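Long-range contacts in TRAP dicarboxylate transporter, DctP subunit (Ochrobactrum anthropi, PDB 4P47), which probably captures a small solute in the periplasm and delivers it to a TRAP membrane transporter: residues L149-L154 against L232-Y237; R158-K163 against G290-E295; T174-V179 against A191-Y196. All coordinates share one frame; numbering follows the deposited sequence. Where two conformers were deposited one is given.

Contact 1 (L149-L154 against L232-Y237); sequences LGFRNL and LTRHQY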
loop_
_atom_site.group_PDB
_atom_site.type_symbol
_atom_site.label_atom_id
_atom_site.label_comp_id
_atom_site.label_asym_id
_atom_site.label_seq_id
_atom_site.Cartn_x
_atom_site.Cartn_y
_atom_site.Cartn_z
ATOM N N LEU A 149 -1.573 -3.806 -0.916
ATOM C CA LEU A 149 -2.530 -3.089 -1.753
ATOM C C LEU A 149 -1.959 -3.012 -3.167
ATOM O O LEU A 149 -2.484 -3.630 -4.085
ATOM C CB LEU A 149 -2.866 -1.704 -1.191
ATOM C CG LEU A 149 -4.069 -1.001 -1.808
ATOM C CD1 LEU A 149 -3.746 -0.472 -3.180
ATOM C CD2 LEU A 149 -5.300 -1.885 -1.877
ATOM N N GLY A 150 -0.843 -2.321 -3.337
ATOM C CA GLY A 150 -0.173 -2.333 -4.624
ATOM C C GLY A 150 0.649 -1.097 -4.917
ATOM O O GLY A 150 0.726 -0.166 -4.118
ATOM N N PHE A 151 1.250 -1.089 -6.095
ATOM C CA PHE A 151 1.954 0.089 -6.572
ATOM C C PHE A 151 0.998 1.203 -6.979
ATOM O O PHE A 151 -0.110 0.980 -7.468
ATOM C CB PHE A 151 2.858 -0.276 -7.770
ATOM C CG PHE A 151 4.047 -1.097 -7.378
ATOM C CD1 PHE A 151 5.137 -0.511 -6.759
ATOM C CD2 PHE A 151 4.047 -2.465 -7.574
ATOM C CE1 PHE A 151 6.205 -1.292 -6.362
ATOM C CE2 PHE A 151 5.111 -3.231 -7.187
ATOM C CZ PHE A 151 6.178 -2.647 -6.570
ATOM N N ARG A 152 1.473 2.425 -6.786
ATOM C CA ARG A 152 0.827 3.604 -7.334
ATOM C C ARG A 152 1.508 4.000 -8.625
ATOM O O ARG A 152 2.732 4.163 -8.658
ATOM C CB ARG A 152 0.872 4.755 -6.326
ATOM C CG ARG A 152 0.329 4.360 -4.966
ATOM C CD ARG A 152 0.206 5.527 -4.035
ATOM N NE ARG A 152 -0.839 6.465 -4.444
ATOM C CZ ARG A 152 -2.125 6.356 -4.161
ATOM N NH1 ARG A 152 -2.584 5.340 -3.462
ATOM N NH2 ARG A 152 -2.947 7.295 -4.578
ATOM N N ASN A 153 0.707 4.118 -9.681
ATOM C CA ASN A 153 1.141 4.478 -11.024
ATOM C C ASN A 153 0.456 5.769 -11.488
ATOM O O ASN A 153 -0.275 6.408 -10.721
ATOM C CB ASN A 153 0.873 3.291 -11.954
ATOM C CG ASN A 153 1.723 2.078 -11.595
ATOM O OD1 ASN A 153 2.932 2.194 -11.330
ATOM N ND2 ASN A 153 1.108 0.911 -11.581
ATOM N N LEU A 154 0.692 6.172 -12.727
ATOM C CA LEU A 154 0.319 7.508 -13.190
ATOM C C LEU A 154 -0.402 7.456 -14.528
ATOM O O LEU A 154 0.149 6.955 -15.502
ATOM C CB LEU A 154 1.601 8.332 -13.354
ATOM C CG LEU A 154 1.428 9.754 -13.866
ATOM C CD1 LEU A 154 0.650 10.618 -12.899
ATOM C CD2 LEU A 154 2.783 10.372 -14.139
ATOM N N LEU A 232 3.713 2.906 -15.744
ATOM C CA LEU A 232 3.970 2.132 -14.542
ATOM C C LEU A 232 5.129 2.791 -13.790
ATOM O O LEU A 232 6.239 2.266 -13.717
ATOM C CB LEU A 232 4.254 0.677 -14.903
ATOM C CG LEU A 232 3.146 -0.028 -15.699
ATOM C CD1 LEU A 232 3.460 -1.525 -15.859
ATOM C CD2 LEU A 232 1.765 0.166 -15.063
ATOM N N THR A 233 4.876 3.976 -13.261
ATOM C CA THR A 233 5.911 4.737 -12.552
ATOM C C THR A 233 6.341 4.044 -11.271
ATOM O O THR A 233 7.472 4.218 -10.832
ATOM C CB THR A 233 5.379 6.119 -12.172
ATOM O OG1 THR A 233 4.062 5.962 -11.666
ATOM C CG2 THR A 233 5.345 7.067 -13.356
ATOM N N ARG A 234 5.443 3.278 -10.664
ATOM C CA ARG A 234 5.693 2.675 -9.364
ATOM C C ARG A 234 6.319 3.704 -8.406
ATOM O O ARG A 234 7.232 3.411 -7.633
ATOM C CB ARG A 234 6.540 1.399 -9.492
ATOM C CG ARG A 234 5.860 0.323 -10.315
ATOM C CD ARG A 234 6.548 -1.022 -10.189
ATOM N NE ARG A 234 5.876 -2.022 -11.014
ATOM C CZ ARG A 234 6.203 -2.308 -12.266
ATOM N NH1 ARG A 234 7.213 -1.695 -12.862
ATOM N NH2 ARG A 234 5.520 -3.228 -12.929
ATOM N N HIS A 235 5.802 4.920 -8.435
ATOM C CA HIS A 235 6.420 6.008 -7.695
ATOM C C HIS A 235 6.281 5.825 -6.197
ATOM O O HIS A 235 7.080 6.382 -5.450
ATOM C CB HIS A 235 5.906 7.387 -8.142
ATOM C CG HIS A 235 4.421 7.526 -8.086
ATOM N ND1 HIS A 235 3.625 7.231 -9.165
ATOM C CD2 HIS A 235 3.589 7.905 -7.088
ATOM C CE1 HIS A 235 2.360 7.423 -8.837
ATOM N NE2 HIS A 235 2.305 7.831 -7.586
ATOM N N GLN A 236 5.245 5.112 -5.768
ATOM C CA GLN A 236 5.121 4.676 -4.390
ATOM C C GLN A 236 4.546 3.267 -4.401
ATOM O O GLN A 236 4.015 2.811 -5.406
ATOM C CB GLN A 236 4.173 5.582 -3.620
ATOM C CG GLN A 236 4.718 6.970 -3.376
ATOM C CD GLN A 236 3.622 7.878 -2.921
ATOM O OE1 GLN A 236 2.698 8.213 -3.693
ATOM N NE2 GLN A 236 3.664 8.265 -1.666
ATOM N N TYR A 237 4.688 2.583 -3.273
ATOM C CA TYR A 237 4.130 1.258 -3.063
ATOM C C TYR A 237 3.335 1.326 -1.786
ATOM O O TYR A 237 3.844 1.820 -0.790
ATOM C CB TYR A 237 5.223 0.216 -2.911
ATOM C CG TYR A 237 4.668 -1.176 -2.630
ATOM C CD1 TYR A 237 4.124 -1.952 -3.645
ATOM C CD2 TYR A 237 4.698 -1.712 -1.351
ATOM C CE1 TYR A 237 3.615 -3.225 -3.383
ATOM C CE2 TYR A 237 4.214 -2.986 -1.095
ATOM C CZ TYR A 237 3.681 -3.726 -2.109
ATOM O OH TYR A 237 3.209 -4.997 -1.830
#
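The F151 ring is held on both faces. R234 CD sits over the centre of one face, 3.6 Å from the F151 ring centroid, as a CH-pi contact. The R234 chain runs extended from CG to NE and carries the guanidinium on past the ring, edge-on to F151 CD2. On the opposite face Y237 brings its edge to F151 in a T-shaped pair, with Y237 CD1 3.5 Å from F151 CE1 and the planes at 60°. R152 N donates to Q236 O at 2.9 Å, nearly straight (173°) but from above the carbonyl plane; H235 N adds only a weak bond to R152 O. R234 has left-handed backbone angles, and its N-H is taken up by a side chain: R234 N reaches N153 OD1 at 2.8 Å, nearly along the C=O axis. The H235 ring lies with one face over R152 O. H235 ND1 and T233 OG1 share a 2.8 Å hydrogen bond, which fixes the ring rotation. Farther out, E212 takes H235 NE2 and also forms a salt bridge with R152 NE, so it ties the two strands together. Q236 NE2 bonds to D109 O, and Y237 OH to E148. A classic beta bulge sets L149 and G150 together opposite N238. The result is a buried, irregular antiparallel pairing of two long strands, 141-156 and 229-245, in the core of a periplasmic-binding-protein fold.

Contact 2 (R158-K163 against G290-E295); sequences RHPVAK and GMQVTE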
loop_
_atom_site.group_PDB
_atom_site.type_symbol
_atom_site.label_atom_id
_atom_site.label_comp_id
_atom_site.label_asym_id
_atom_site.label_seq_id
_atom_site.Cartn_x
_atom_site.Cartn_y
_atom_site.Cartn_z
ATOM N N ARG A 158 -2.665 13.814 -21.752
ATOM C CA ARG A 158 -1.910 14.724 -22.635
ATOM C C ARG A 158 -0.909 13.977 -23.529
ATOM O O ARG A 158 -0.912 14.151 -24.755
ATOM C CB ARG A 158 -1.135 15.762 -21.825
ATOM C CG ARG A 158 -1.944 16.672 -20.939
ATOM C CD ARG A 158 -2.495 17.855 -21.696
ATOM N NE ARG A 158 -3.524 17.429 -22.631
ATOM C CZ ARG A 158 -4.743 17.045 -22.268
ATOM N NH1 ARG A 158 -5.084 17.034 -20.982
ATOM N NH2 ARG A 158 -5.621 16.665 -23.188
ATOM N N HIS A 159 -0.028 13.171 -22.942
ATOM C CA HIS A 159 1.032 12.508 -23.714
ATOM C C HIS A 159 1.684 11.420 -22.885
ATOM O O HIS A 159 1.587 11.441 -21.659
ATOM C CB HIS A 159 2.103 13.505 -24.160
ATOM C CG HIS A 159 2.660 14.331 -23.041
ATOM N ND1 HIS A 159 2.412 15.682 -22.914
ATOM C CD2 HIS A 159 3.434 13.992 -21.985
ATOM C CE1 HIS A 159 3.024 16.140 -21.841
ATOM N NE2 HIS A 159 3.648 15.135 -21.253
ATOM N N PRO A 160 2.377 10.467 -23.529
ATOM C CA PRO A 160 3.050 9.444 -22.728
ATOM C C PRO A 160 4.084 10.055 -21.765
ATOM O O PRO A 160 4.725 11.068 -22.081
ATOM C CB PRO A 160 3.741 8.565 -23.786
ATOM C CG PRO A 160 2.985 8.799 -25.048
ATOM C CD PRO A 160 2.466 10.197 -24.974
ATOM N N VAL A 161 4.223 9.449 -20.592
ATOM C CA VAL A 161 5.248 9.829 -19.632
ATOM C C VAL A 161 6.316 8.742 -19.546
ATOM O O VAL A 161 6.083 7.610 -19.087
ATOM C CB VAL A 161 4.631 10.093 -18.264
ATOM C CG1 VAL A 161 5.729 10.192 -17.213
ATOM C CG2 VAL A 161 3.802 11.357 -18.314
ATOM N N ALA A 162 7.516 9.089 -19.981
ATOM C CA ALA A 162 8.627 8.140 -19.961
ATOM C C ALA A 162 9.840 8.661 -19.175
ATOM O O ALA A 162 10.828 7.937 -18.970
ATOM C CB ALA A 162 9.009 7.787 -21.388
ATOM N N LYS A 163 9.775 9.915 -18.746
ATOM C CA LYS A 163 10.900 10.584 -18.111
ATOM C C LYS A 163 10.398 11.863 -17.459
ATOM O O LYS A 163 9.267 12.286 -17.685
ATOM C CB LYS A 163 11.980 10.907 -19.157
ATOM C CG LYS A 163 11.518 11.853 -20.253
ATOM C CD LYS A 163 12.603 12.127 -21.282
ATOM C CE LYS A 163 12.075 12.981 -22.418
ATOM N NZ LYS A 163 11.034 12.255 -23.193
ATOM N N GLY A 290 -7.426 0.245 -25.051
ATOM C CA GLY A 290 -6.697 1.120 -25.947
ATOM C C GLY A 290 -5.884 2.213 -25.264
ATOM O O GLY A 290 -5.403 3.132 -25.936
ATOM N N MET A 291 -5.725 2.121 -23.951
ATOM C CA MET A 291 -4.751 2.943 -23.257
ATOM C C MET A 291 -3.364 2.494 -23.661
ATOM O O MET A 291 -3.107 1.306 -23.814
ATOM C CB MET A 291 -4.907 2.810 -21.749
ATOM C CG MET A 291 -6.158 3.433 -21.217
ATOM S SD MET A 291 -6.179 3.583 -19.423
ATOM C CE MET A 291 -4.944 4.846 -19.137
ATOM N N GLN A 292 -2.444 3.447 -23.773
ATOM C CA GLN A 292 -1.058 3.132 -24.075
ATOM C C GLN A 292 -0.312 3.021 -22.753
ATOM O O GLN A 292 -0.316 3.957 -21.965
ATOM C CB GLN A 292 -0.445 4.252 -24.926
ATOM C CG GLN A 292 1.063 4.066 -25.222
ATOM C CD GLN A 292 1.705 5.210 -26.028
ATOM O OE1 GLN A 292 1.027 5.976 -26.702
ATOM N NE2 GLN A 292 3.027 5.312 -25.949
ATOM N N VAL A 293 0.353 1.896 -22.537
ATOM C CA VAL A 293 1.061 1.633 -21.287
ATOM C C VAL A 293 2.576 1.716 -21.501
ATOM O O VAL A 293 3.166 1.034 -22.354
ATOM C CB VAL A 293 0.670 0.257 -20.714
ATOM C CG1 VAL A 293 1.338 0.015 -19.366
ATOM C CG2 VAL A 293 -0.829 0.143 -20.581
ATOM N N THR A 294 3.198 2.573 -20.715
ATOM C CA THR A 294 4.624 2.777 -20.769
ATOM C C THR A 294 5.272 2.211 -19.519
ATOM O O THR A 294 4.796 2.429 -18.416
ATOM C CB THR A 294 4.941 4.282 -20.901
ATOM O OG1 THR A 294 4.348 4.791 -22.106
ATOM C CG2 THR A 294 6.449 4.512 -20.952
ATOM N N GLU A 295 6.348 1.450 -19.704
ATOM C CA GLU A 295 7.157 0.954 -18.596
ATOM C C GLU A 295 8.449 1.740 -18.539
ATOM O O GLU A 295 8.946 2.213 -19.556
ATOM C CB GLU A 295 7.486 -0.523 -18.794
ATOM C CG GLU A 295 6.274 -1.424 -18.769
ATOM C CD GLU A 295 6.640 -2.887 -18.898
ATOM O OE1 GLU A 295 7.659 -3.188 -19.560
ATOM O OE2 GLU A 295 5.911 -3.733 -18.339
HETATM O O HOH W 1 10.541 4.849 -20.043
#
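The segments 158-163 and 290-295 run roughly parallel but stay apart, with A162 CA and T294 CA separated by 6.7 Å and no direct hydrogen bond between them. The first is an irregular loop, and the second enters strand 292-295 from a Schellman motif at G290. Q292 and T294 alternate with V293 along the strand and turn their side chains to the loop. T294 is at the centre of the contact. Its CG2 is anti to the backbone N and meets the V161 carbonyl, with T294 CG2 3.6 Å from V161 O. The same methyl touches the A162 side chain, T294 CG2 to A162 CB being 4.2 Å. T294 OG1, anti to the carbonyl carbon, comes only loosely to P160, 4.2 Å from P160 CB. Q292 CG is anti to the backbone N (chi1 176°) and the chain stays extended beyond it, so the carboxamide reaches P160. There Q292 NE2 is 3.6 Å from P160 CG. A water joins the far end: it donates to A162 O at 3.3 Å and to E295 O at 3.1 Å. This is a thin contact of van der Waals touches near the surface. T231 of strand 229-245 gives its hydroxyl to V161 O. That strand bonds along 292-295 through L230 and L232, and Y229 touches both P160 and Q292. The V161 side chain packs on helix 164-167, so the loop joins that helix to the sheet edge.

Contact 3 (T174-V179 against A191-Y196); sequences TLQSPV and AVPLPY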
loop_
_atom_site.group_PDB
_atom_site.type_symbol
_atom_site.label_atom_id
_atom_site.label_comp_id
_atom_site.label_asym_id
_atom_site.label_seq_id
_atom_site.Cartn_x
_atom_site.Cartn_y
_atom_site.Cartn_z
ATOM N N THR A 174 -3.363 14.139 -6.872
ATOM C CA THR A 174 -2.545 13.319 -5.984
ATOM C C THR A 174 -3.145 13.262 -4.592
ATOM O O THR A 174 -3.875 14.161 -4.176
ATOM C CB THR A 174 -1.088 13.877 -5.842
ATOM O OG1 THR A 174 -1.076 15.088 -5.067
ATOM C CG2 THR A 174 -0.469 14.164 -7.193
ATOM N N LEU A 175 -2.772 12.249 -3.832
ATOM C CA LEU A 175 -2.969 12.313 -2.387
ATOM C C LEU A 175 -2.247 13.562 -1.843
ATOM O O LEU A 175 -1.266 14.061 -2.415
ATOM C CB LEU A 175 -2.494 11.032 -1.686
ATOM C CG LEU A 175 -3.219 9.761 -2.131
ATOM C CD1 LEU A 175 -2.727 8.587 -1.313
ATOM C CD2 LEU A 175 -4.715 9.938 -2.001
ATOM N N GLN A 176 -2.784 14.074 -0.743
ATOM C CA GLN A 176 -2.426 15.412 -0.312
ATOM C C GLN A 176 -1.642 15.432 0.992
ATOM O O GLN A 176 -1.422 16.500 1.564
ATOM C CB GLN A 176 -3.679 16.288 -0.205
ATOM C CG GLN A 176 -4.318 16.589 -1.558
ATOM C CD GLN A 176 -3.440 17.428 -2.454
ATOM O OE1 GLN A 176 -3.057 17.019 -3.580
ATOM N NE2 GLN A 176 -3.102 18.598 -1.976
ATOM N N SER A 177 -1.162 14.284 1.452
ATOM C CA SER A 177 -0.231 14.279 2.581
ATOM C C SER A 177 1.137 14.802 2.113
ATOM O O SER A 177 1.363 15.006 0.921
ATOM C CB SER A 177 -0.109 12.874 3.164
ATOM O OG SER A 177 0.501 12.004 2.235
ATOM N N PRO A 178 2.042 15.072 3.069
ATOM C CA PRO A 178 3.245 15.811 2.650
ATOM C C PRO A 178 4.154 15.091 1.636
ATOM O O PRO A 178 4.677 15.772 0.751
ATOM C CB PRO A 178 3.972 16.072 3.969
ATOM C CG PRO A 178 2.863 16.150 4.980
ATOM C CD PRO A 178 1.832 15.136 4.528
ATOM N N VAL A 179 4.336 13.778 1.736
ATOM C CA VAL A 179 5.247 13.109 0.821
ATOM C C VAL A 179 4.787 13.196 -0.647
ATOM O O VAL A 179 5.558 13.617 -1.499
ATOM C CB VAL A 179 5.556 11.662 1.271
ATOM C CG1 VAL A 179 6.409 10.960 0.242
ATOM C CG2 VAL A 179 6.261 11.679 2.625
ATOM N N ALA A 191 0.323 19.188 -7.928
ATOM C CA ALA A 191 -0.232 18.113 -7.107
ATOM C C ALA A 191 -1.611 18.547 -6.624
ATOM O O ALA A 191 -1.763 19.119 -5.536
ATOM C CB ALA A 191 0.690 17.824 -5.938
ATOM N N VAL A 192 -2.619 18.252 -7.435
ATOM C CA VAL A 192 -3.936 18.840 -7.311
ATOM C C VAL A 192 -4.813 18.108 -6.298
ATOM O O VAL A 192 -4.928 16.877 -6.351
ATOM C CB VAL A 192 -4.636 18.822 -8.681
ATOM C CG1 VAL A 192 -6.037 19.393 -8.579
ATOM C CG2 VAL A 192 -3.812 19.590 -9.696
ATOM N N PRO A 193 -5.437 18.836 -5.361
ATOM C CA PRO A 193 -6.390 18.257 -4.415
ATOM C C PRO A 193 -7.780 18.121 -5.026
ATOM O O PRO A 193 -8.286 19.094 -5.589
ATOM C CB PRO A 193 -6.409 19.288 -3.273
ATOM C CG PRO A 193 -6.177 20.577 -3.983
ATOM C CD PRO A 193 -5.185 20.258 -5.082
ATOM N N LEU A 194 -8.380 16.941 -4.953
ATOM C CA LEU A 194 -9.741 16.760 -5.403
ATOM C C LEU A 194 -10.355 15.540 -4.750
ATOM O O LEU A 194 -9.725 14.494 -4.731
ATOM C CB LEU A 194 -9.775 16.579 -6.920
ATOM C CG LEU A 194 -11.167 16.619 -7.546
ATOM C CD1 LEU A 194 -11.708 18.034 -7.499
ATOM C CD2 LEU A 194 -11.113 16.106 -8.959
ATOM N N PRO A 195 -11.588 15.668 -4.214
ATOM C CA PRO A 195 -12.263 14.476 -3.693
ATOM C C PRO A 195 -12.403 13.392 -4.755
ATOM O O PRO A 195 -12.693 13.674 -5.921
ATOM C CB PRO A 195 -13.638 15.008 -3.275
ATOM C CG PRO A 195 -13.405 16.464 -3.007
ATOM C CD PRO A 195 -12.392 16.885 -4.016
ATOM N N TYR A 196 -12.177 12.151 -4.365
ATOM C CA TYR A 196 -12.126 11.062 -5.325
ATOM C C TYR A 196 -13.401 10.964 -6.174
ATOM O O TYR A 196 -13.339 10.670 -7.377
ATOM C CB TYR A 196 -11.880 9.725 -4.623
ATOM C CG TYR A 196 -11.588 8.589 -5.570
ATOM C CD1 TYR A 196 -10.326 8.446 -6.115
ATOM C CD2 TYR A 196 -12.557 7.658 -5.914
ATOM C CE1 TYR A 196 -10.037 7.426 -6.978
ATOM C CE2 TYR A 196 -12.267 6.623 -6.791
ATOM C CZ TYR A 196 -11.001 6.515 -7.316
ATOM O OH TYR A 196 -10.646 5.487 -8.179
HETATM O O HOH W 2 -6.618 14.888 -3.893
#
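T174 opens the segment with the one direct backbone bond of the contact. T174 N donates to V192 O at 3.2 Å, in the carbonyl plane and on a lone pair. Its side chain takes the crowded position, OG1 between the backbone N and the carbonyl carbon (chi1 72°). From there T174 OG1 donates to L175 O at 2.9 Å, and it also presses on the neighbouring strand, 3.4 Å from A191 CB. T174 O accepts from a water at 2.9 Å, and that water accepts from L194 N at the same distance of 2.9 Å. L175 starts away from 191-196 and makes no contact with it, while its N-H bonds to E212. Q176 bends at chi2 and crosses P193 obliquely, with Q176 CG 3.8 Å from P193 CB. After S177 the chain enters helix 178-186, the alpha element of a beta-alpha-beta crossover between the parallel strands 171-173 and 190-192. F184 of the helix touches both T174 and A191. The chemistry implies that the parallel pairing is continued just past the end of strand 171-173 by one direct bond, then by a water bridge to L194, with the threonine hydroxyl's proton given to L175 O in its own segment.

Overall arrangement
All three contacts reach one mixed sheet. Contacts 1 and 2 have centres about 14 Å apart and meet directly: L232 N lies 2.9 Å from T294 O, a probable hydrogen bond between neighbouring strands. Their segments alternate along the chain. Contact 3 is nested inside the loops closed by both others. Its centre is about 15 Å from that of contact 1, and R152 NH2 packs at 3.5 Å on L175 CG. E212 links these two contacts by bonding to R152, H235 and L175. Contacts 2 and 3 do not touch; their nearest atoms are about 12 Å apart. In this crystal a C-terminus occupies the ligand-binding pocket, which probably lies between lobes joined by contact 1's strands.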